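Local atomic coordinates of tegumental protein 20.8 kDa (Clonorchis sinensis, PDB entry 5X2E), a protein that binds calcium in an EF-hand loop of its calmodulin-like domain, one piece of a longer tegumental-allergen-like protein. Residues E24-V27 with A28-L32; E38-K41 with Q42-P46. All coordinates share one frame; numbering follows the deposited sequence.

Interaction 1: residues E24-V27 with A28-L32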
ATOM      1  N   GLU A  24       4.039   7.658   4.733  1.00 17.67           N
ATOM      2  CA  GLU A  24       3.983   8.762   5.669  1.00 19.24           C
ATOM      3  C   GLU A  24       3.072   9.891   5.171  1.00 18.86           C
ATOM      4  O   GLU A  24       2.330  10.496   5.966  1.00 19.47           O
ATOM      5  CB  GLU A  24       5.409   9.243   5.953  1.00 19.50           C
ATOM      6  CG  GLU A  24       6.143   8.174   6.768  1.00 21.80           C
ATOM      7  CD  GLU A  24       7.610   8.067   6.602  1.00 23.62           C
ATOM      8  OE1 GLU A  24       8.244   8.842   5.859  1.00 23.03           O
ATOM      9  OE2 GLU A  24       8.139   7.173   7.320  1.00 25.03           O
ATOM     10  N   GLN A  25       3.085  10.144   3.863  1.00 19.09           N
ATOM     11  CA  GLN A  25       2.172  11.134   3.285  1.00 19.67           C
ATOM     12  C   GLN A  25       0.716  10.694   3.429  1.00 20.05           C
ATOM     13  O   GLN A  25      -0.151  11.470   3.803  1.00 20.89           O
ATOM     14  CB  GLN A  25       2.491  11.370   1.818  1.00 19.88           C
ATOM     15  CG  GLN A  25       1.531  12.344   1.168  1.00 21.20           C
ATOM     16  CD  GLN A  25       1.948  12.756  -0.207  1.00 24.32           C
ATOM     17  OE1 GLN A  25       2.691  12.043  -0.904  1.00 23.26           O
ATOM     18  NE2 GLN A  25       1.488  13.929  -0.617  1.00 28.64           N
ATOM     19  N   TYR A  26       0.435   9.430   3.157  1.00 18.93           N
ATOM     20  CA  TYR A  26      -0.923   8.945   3.335  1.00 20.49           C
ATOM     21  C   TYR A  26      -1.413   9.082   4.775  1.00 20.14           C
ATOM     22  O   TYR A  26      -2.546   9.510   5.034  1.00 21.01           O
ATOM     23  CB  TYR A  26      -0.992   7.498   2.889  1.00 21.50           C
ATOM     24  CG  TYR A  26      -2.374   6.918   2.985  1.00 24.36           C
ATOM     25  CD1 TYR A  26      -2.774   6.229   4.119  1.00 27.55           C
ATOM     26  CD2 TYR A  26      -3.285   7.039   1.929  1.00 27.23           C
ATOM     27  CE1 TYR A  26      -4.054   5.677   4.204  1.00 29.26           C
ATOM     28  CE2 TYR A  26      -4.560   6.504   2.013  1.00 30.02           C
ATOM     29  CZ  TYR A  26      -4.931   5.816   3.149  1.00 30.55           C
ATOM     30  OH  TYR A  26      -6.177   5.264   3.214  1.00 33.82           O
ATOM     31  N   VAL A  27      -0.556   8.747   5.728  1.00 19.88           N
ATOM     32  CA  VAL A  27      -0.934   8.828   7.125  1.00 20.86           C
ATOM     33  C   VAL A  27      -1.259  10.260   7.488  1.00 21.80           C
ATOM     34  O   VAL A  27      -2.327  10.534   8.059  1.00 22.98           O
ATOM     35  CB  VAL A  27       0.180   8.259   8.004  1.00 21.32           C
ATOM     36  CG1 VAL A  27      -0.009   8.648   9.489  1.00 23.33           C
ATOM     37  CG2 VAL A  27       0.232   6.738   7.847  1.00 21.85           C
ATOM     38  N   ALA A  28      -0.371  11.181   7.128  1.00 21.06           N
ATOM     39  CA  ALA A  28      -0.608  12.557   7.513  1.00 22.70           C
ATOM     40  C   ALA A  28      -1.837  13.118   6.796  1.00 23.54           C
ATOM     41  O   ALA A  28      -2.634  13.827   7.399  1.00 25.24           O
ATOM     42  CB  ALA A  28       0.627  13.414   7.212  1.00 24.59           C
ATOM     43  N   GLU A  29      -1.969  12.850   5.502  1.00 24.06           N
ATOM     44  CA  GLU A  29      -3.043  13.457   4.714  1.00 28.22           C
ATOM     45  C   GLU A  29      -4.423  12.977   5.136  1.00 29.04           C
ATOM     46  O   GLU A  29      -5.420  13.646   4.901  1.00 33.21           O
ATOM     47  CB  GLU A  29      -2.817  13.170   3.227  1.00 33.14           C
ATOM     48  CG  GLU A  29      -2.244  14.358   2.524  1.00 38.09           C
ATOM     49  CD  GLU A  29      -1.514  14.033   1.252  1.00 41.05           C
ATOM     50  OE1 GLU A  29      -1.924  13.075   0.544  1.00 39.47           O
ATOM     51  OE2 GLU A  29      -0.498  14.747   0.972  1.00 42.57           O
ATOM     52  N   ASN A  30      -4.468  11.814   5.771  1.00 28.68           N
ATOM     53  CA  ASN A  30      -5.719  11.242   6.252  1.00 29.41           C
ATOM     54  C   ASN A  30      -5.901  11.347   7.762  1.00 28.10           C
ATOM     55  O   ASN A  30      -6.790  10.717   8.343  1.00 31.08           O
ATOM     56  CB  ASN A  30      -5.788   9.787   5.806  1.00 29.98           C
ATOM     57  CG  ASN A  30      -6.099   9.669   4.346  1.00 32.22           C
ATOM     58  OD1 ASN A  30      -7.232   9.933   3.927  1.00 35.63           O
ATOM     59  ND2 ASN A  30      -5.104   9.308   3.548  1.00 31.11           N
ATOM     60  N   ASN A  31      -5.065  12.171   8.388  1.00 26.30           N
ATOM     61  CA  ASN A  31      -5.140  12.442   9.817  1.00 26.24           C
ATOM     62  C   ASN A  31      -5.120  11.186  10.681  1.00 26.42           C
ATOM     63  O   ASN A  31      -5.783  11.092  11.704  1.00 27.64           O
ATOM     64  CB  ASN A  31      -6.366  13.306  10.105  1.00 28.73           C
ATOM     65  CG  ASN A  31      -6.175  14.740   9.598  1.00 30.94           C
ATOM     66  OD1 ASN A  31      -5.126  15.348   9.807  1.00 33.24           O
ATOM     67  ND2 ASN A  31      -7.143  15.239   8.868  1.00 34.67           N
ATOM     68  N   LEU A  32      -4.281  10.257  10.265  1.00 24.89           N
ATOM     69  CA  LEU A  32      -4.113   9.020  10.983  1.00 26.11           C
ATOM     70  C   LEU A  32      -3.031   9.105  12.027  1.00 26.47           C
ATOM     71  O   LEU A  32      -2.178   9.988  12.020  1.00 26.18           O
ATOM     72  CB  LEU A  32      -3.794   7.884  10.022  1.00 27.69           C
ATOM     73  CG  LEU A  32      -4.939   7.584   9.056  1.00 30.96           C
ATOM     74  CD1 LEU A  32      -4.465   6.623   7.987  1.00 31.59           C
ATOM     75  CD2 LEU A  32      -6.161   7.025   9.764  1.00 34.44           C
TER

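Interaction 2: residues E38-K41 with Q42-P46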
ATOM      1  N   GLU A  38       4.857   2.799  11.848  1.00 26.32           N
ATOM      2  CA  GLU A  38       5.562   1.660  12.440  1.00 30.24           C
ATOM      3  C   GLU A  38       4.792   0.352  12.278  1.00 28.36           C
ATOM      4  O   GLU A  38       5.394  -0.684  12.055  1.00 29.70           O
ATOM      5  CB  GLU A  38       5.837   1.907  13.916  1.00 36.86           C
ATOM      6  CG  GLU A  38       6.959   2.891  14.161  1.00 45.86           C
ATOM      7  CD  GLU A  38       8.296   2.218  14.373  1.00 53.02           C
ATOM      8  OE1 GLU A  38       8.602   1.897  15.546  1.00 55.47           O
ATOM      9  OE2 GLU A  38       9.040   2.018  13.380  1.00 55.32           O
ATOM     10  N   LYS A  39       3.467   0.394  12.384  1.00 28.45           N
ATOM     11  CA  LYS A  39       2.669  -0.824  12.259  1.00 28.81           C
ATOM     12  C   LYS A  39       2.778  -1.410  10.846  1.00 26.14           C
ATOM     13  O   LYS A  39       2.929  -2.621  10.680  1.00 26.23           O
ATOM     14  CB  LYS A  39       1.203  -0.558  12.617  1.00 32.30           C
ATOM     15  CG  LYS A  39       0.957  -0.096  14.046  1.00 38.91           C
ATOM     16  CD  LYS A  39      -0.543   0.125  14.238  1.00 44.05           C
ATOM     17  CE  LYS A  39      -0.855   1.423  14.987  1.00 47.96           C
ATOM     18  NZ  LYS A  39      -0.379   1.396  16.402  1.00 49.33           N
ATOM     19  N   TRP A  40       2.705  -0.562   9.823  1.00 24.67           N
ATOM     20  CA  TRP A  40       2.853  -1.025   8.431  1.00 23.95           C
ATOM     21  C   TRP A  40       4.244  -1.597   8.192  1.00 24.15           C
ATOM     22  O   TRP A  40       4.415  -2.603   7.481  1.00 24.68           O
ATOM     23  CB  TRP A  40       2.557   0.127   7.442  1.00 25.05           C
ATOM     24  CG  TRP A  40       1.084   0.257   7.145  1.00 27.23           C
ATOM     25  CD1 TRP A  40       0.081   0.578   8.039  1.00 30.01           C
ATOM     26  CD2 TRP A  40       0.441   0.032   5.880  1.00 27.66           C
ATOM     27  NE1 TRP A  40      -1.134   0.560   7.402  1.00 30.98           N
ATOM     28  CE2 TRP A  40      -0.943   0.230   6.078  1.00 29.83           C
ATOM     29  CE3 TRP A  40       0.896  -0.332   4.599  1.00 27.42           C
ATOM     30  CZ2 TRP A  40      -1.868   0.082   5.051  1.00 30.25           C
ATOM     31  CZ3 TRP A  40      -0.039  -0.454   3.574  1.00 29.03           C
ATOM     32  CH2 TRP A  40      -1.401  -0.256   3.815  1.00 30.30           C
ATOM     33  N   LYS A  41       5.250  -0.942   8.744  1.00 24.40           N
ATOM     34  CA  LYS A  41       6.619  -1.429   8.565  1.00 24.66           C
ATOM     35  C   LYS A  41       6.747  -2.811   9.217  1.00 24.95           C
ATOM     36  O   LYS A  41       7.344  -3.722   8.652  1.00 25.57           O
ATOM     37  CB  LYS A  41       7.638  -0.460   9.168  1.00 24.96           C
ATOM     38  CG  LYS A  41       7.815   0.869   8.448  1.00 26.24           C
ATOM     39  CD  LYS A  41       8.819   1.770   9.176  1.00 25.97           C
ATOM     40  CE  LYS A  41       9.085   3.079   8.399  1.00 25.85           C
ATOM     41  NZ  LYS A  41      10.104   3.929   9.054  1.00 27.75           N
ATOM     42  N   GLN A  42       6.161  -2.973  10.398  1.00 25.35           N
ATOM     43  CA  GLN A  42       6.289  -4.224  11.110  1.00 26.90           C
ATOM     44  C   GLN A  42       5.514  -5.356  10.463  1.00 25.15           C
ATOM     45  O   GLN A  42       5.992  -6.485  10.388  1.00 26.16           O
ATOM     46  CB  GLN A  42       5.830  -4.016  12.533  1.00 30.05           C
ATOM     47  CG  GLN A  42       6.815  -3.180  13.314  1.00 37.21           C
ATOM     48  CD  GLN A  42       6.459  -3.068  14.786  1.00 44.23           C
ATOM     49  OE1 GLN A  42       5.490  -3.672  15.248  1.00 47.90           O
ATOM     50  NE2 GLN A  42       7.247  -2.293  15.530  1.00 44.90           N
ATOM     51  N   LEU A  43       4.313  -5.063   9.994  1.00 25.67           N
ATOM     52  CA  LEU A  43       3.497  -6.088   9.349  1.00 27.25           C
ATOM     53  C   LEU A  43       3.971  -6.427   7.918  1.00 27.30           C
ATOM     54  O   LEU A  43       3.976  -7.599   7.531  1.00 29.04           O
ATOM     55  CB  LEU A  43       2.014  -5.656   9.316  1.00 27.70           C
ATOM     56  CG  LEU A  43       1.271  -5.525  10.661  1.00 27.92           C
ATOM     57  CD1 LEU A  43      -0.094  -4.855  10.508  1.00 29.99           C
ATOM     58  CD2 LEU A  43       1.090  -6.869  11.343  1.00 29.13           C
ATOM     59  N   PHE A  44       4.413  -5.417   7.159  1.00 26.32           N
ATOM     60  CA  PHE A  44       4.614  -5.553   5.702  1.00 25.49           C
ATOM     61  C   PHE A  44       6.050  -5.374   5.240  1.00 26.88           C
ATOM     62  O   PHE A  44       6.356  -5.576   4.063  1.00 26.88           O
ATOM     63  CB  PHE A  44       3.726  -4.556   4.974  1.00 25.77           C
ATOM     64  CG  PHE A  44       2.288  -4.691   5.325  1.00 26.97           C
ATOM     65  CD1 PHE A  44       1.641  -5.917   5.252  1.00 27.81           C
ATOM     66  CD2 PHE A  44       1.564  -3.563   5.707  1.00 27.15           C
ATOM     67  CE1 PHE A  44       0.292  -6.031   5.589  1.00 29.56           C
ATOM     68  CE2 PHE A  44       0.232  -3.666   6.035  1.00 27.79           C
ATOM     69  CZ  PHE A  44      -0.407  -4.901   5.980  1.00 28.48           C
ATOM     70  N   ASP A  45       6.926  -4.993   6.166  1.00 25.94           N
ATOM     71  CA  ASP A  45       8.373  -4.978   5.882  1.00 25.16           C
ATOM     72  C   ASP A  45       9.098  -5.607   7.063  1.00 28.51           C
ATOM     73  O   ASP A  45       9.972  -4.976   7.652  1.00 29.37           O
ATOM     74  CB  ASP A  45       8.894  -3.544   5.627  1.00 23.44           C
ATOM     75  CG  ASP A  45      10.327  -3.525   5.109  1.00 23.97           C
ATOM     76  OD1 ASP A  45      10.800  -4.560   4.559  1.00 24.88           O
ATOM     77  OD2 ASP A  45      10.995  -2.467   5.244  1.00 23.95           O
ATOM     78  N   PRO A  46       8.739  -6.860   7.419  1.00 29.03           N
ATOM     79  CA  PRO A  46       9.279  -7.421   8.655  1.00 32.73           C
ATOM     80  C   PRO A  46      10.786  -7.596   8.628  1.00 34.63           C
ATOM     81  O   PRO A  46      11.398  -7.526   9.700  1.00 36.34           O
ATOM     82  CB  PRO A  46       8.571  -8.785   8.756  1.00 33.30           C
ATOM     83  CG  PRO A  46       8.212  -9.114   7.328  1.00 32.31           C
ATOM     84  CD  PRO A  46       7.826  -7.805   6.742  1.00 31.02           C
TER

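Interaction 1: residues E24-V27 with A28-L32
Glu24 O accepts from Ala28 N at 3.0 Å, a regular i to i+4 bond of helix 20-29. One residue on, Gln25 pairs with Glu29 twice: by backbone, Glu29 N to Gln25 O at 2.8 Å, and by side chain, Gln25 NE2 to Glu29 OE2 at 2.7 Å. With CG opposite its own nitrogen (chi1 178°) and the chain extended, Gln25 brings its amide to the syn side of the carboxylate, the two planes standing 68° apart. Its OE1 accepts from Lys12, a neighbour in sequence of two calcium ligands, so both ends of the amide are engaged. Tyr26 O is gripped from opposite faces of its carbonyl plane by Asn30 N and by Asn30 ND2, the latter at 3.0 Å. That same ND2 sits 3.2 Å above the centre of the Tyr26 ring, amide and ring planes 47° apart, while Leu32 CD1 approaches Tyr26 CE1 obliquely at 3.9 Å. Val27 O takes Leu32 N at 3.0 Å, and Val27 CG1 lies against Leu32 CB, an apolar touch beside the bond. Asn31, with positive phi, turns the chain, and its N donates to Ala28 O at 3.1 Å. These two bonds define a Schellman motif, here closing the helix that leaves the calcium-binding EF-hand loop.

Interaction 2: residues E38-K41 with Q42-P46
In four successive i to i+4 backbone bonds the carbonyls of Glu38, Lys39, Trp40 and Lys41 accept from the amides of Gln42, Leu43, Phe44 and Asp45, and the last, Asp45 N to Lys41 O at 2.8 Å, is bent to 136° at the hydrogen, with its donor 40° out of the carbonyl plane, as Asp45 leaves helical geometry. The main side-chain meeting joins Trp40 to Phe44. Phe44 turns an edge toward the indole face in a T-shaped stack: the phenyl and six-membered ring centroids are 5.0 Å apart and the planes 69° from each other. CE2 of Phe44 stands over the indole, offset toward its rim, and Phe44 CD2 comes to 3.5 Å from Trp40 CE3. The i, i+4 spacing puts both rings on the same flank of the helix, and in each residue chi1 places CG beside the backbone N. There Ile52 touches both. Elsewhere on the helix, Gln42 CG comes to 3.1 Å from Glu38 O and Leu43 CG to 3.3 Å from Lys39 O, beside carbonyls already used in the helix. The buried carboxylate of Asp45 bonds, beyond the two segments, to Tyr20 OH, Thr49 OG1 and Gly50 N. The chemistry therefore divides: an aromatic i, i+4 pair faces the hydrophobic interior, whereas the Asp45 carboxylate has its charge met by three donors, which would probably favour its ionised form.

Overall arrangement
From the N terminus, helix 3-10 leads through the calcium loop, which includes strand 17-19 and runs into the start of helix 20-29; interaction 1 ends that helix. The chain then turns into helix 35-44, and interaction 2 closes its C-terminal end before strand 51-53. Both are short-range helix contacts that close no long loop; they lie in series, neither nested nor crossed, centres about 16 Å apart. They touch where Glu24 OE2 packs 4.2 Å from Lys41 NZ. Ile6 and Ile10 of helix 3-10 touch both Tyr26 and Trp40, and Val27 meets Met36 and Val37. Strand 51-53, which pairs antiparallel with 17-19, and helix 54-61 back interaction 2, tying together both halves of the EF-hand pair.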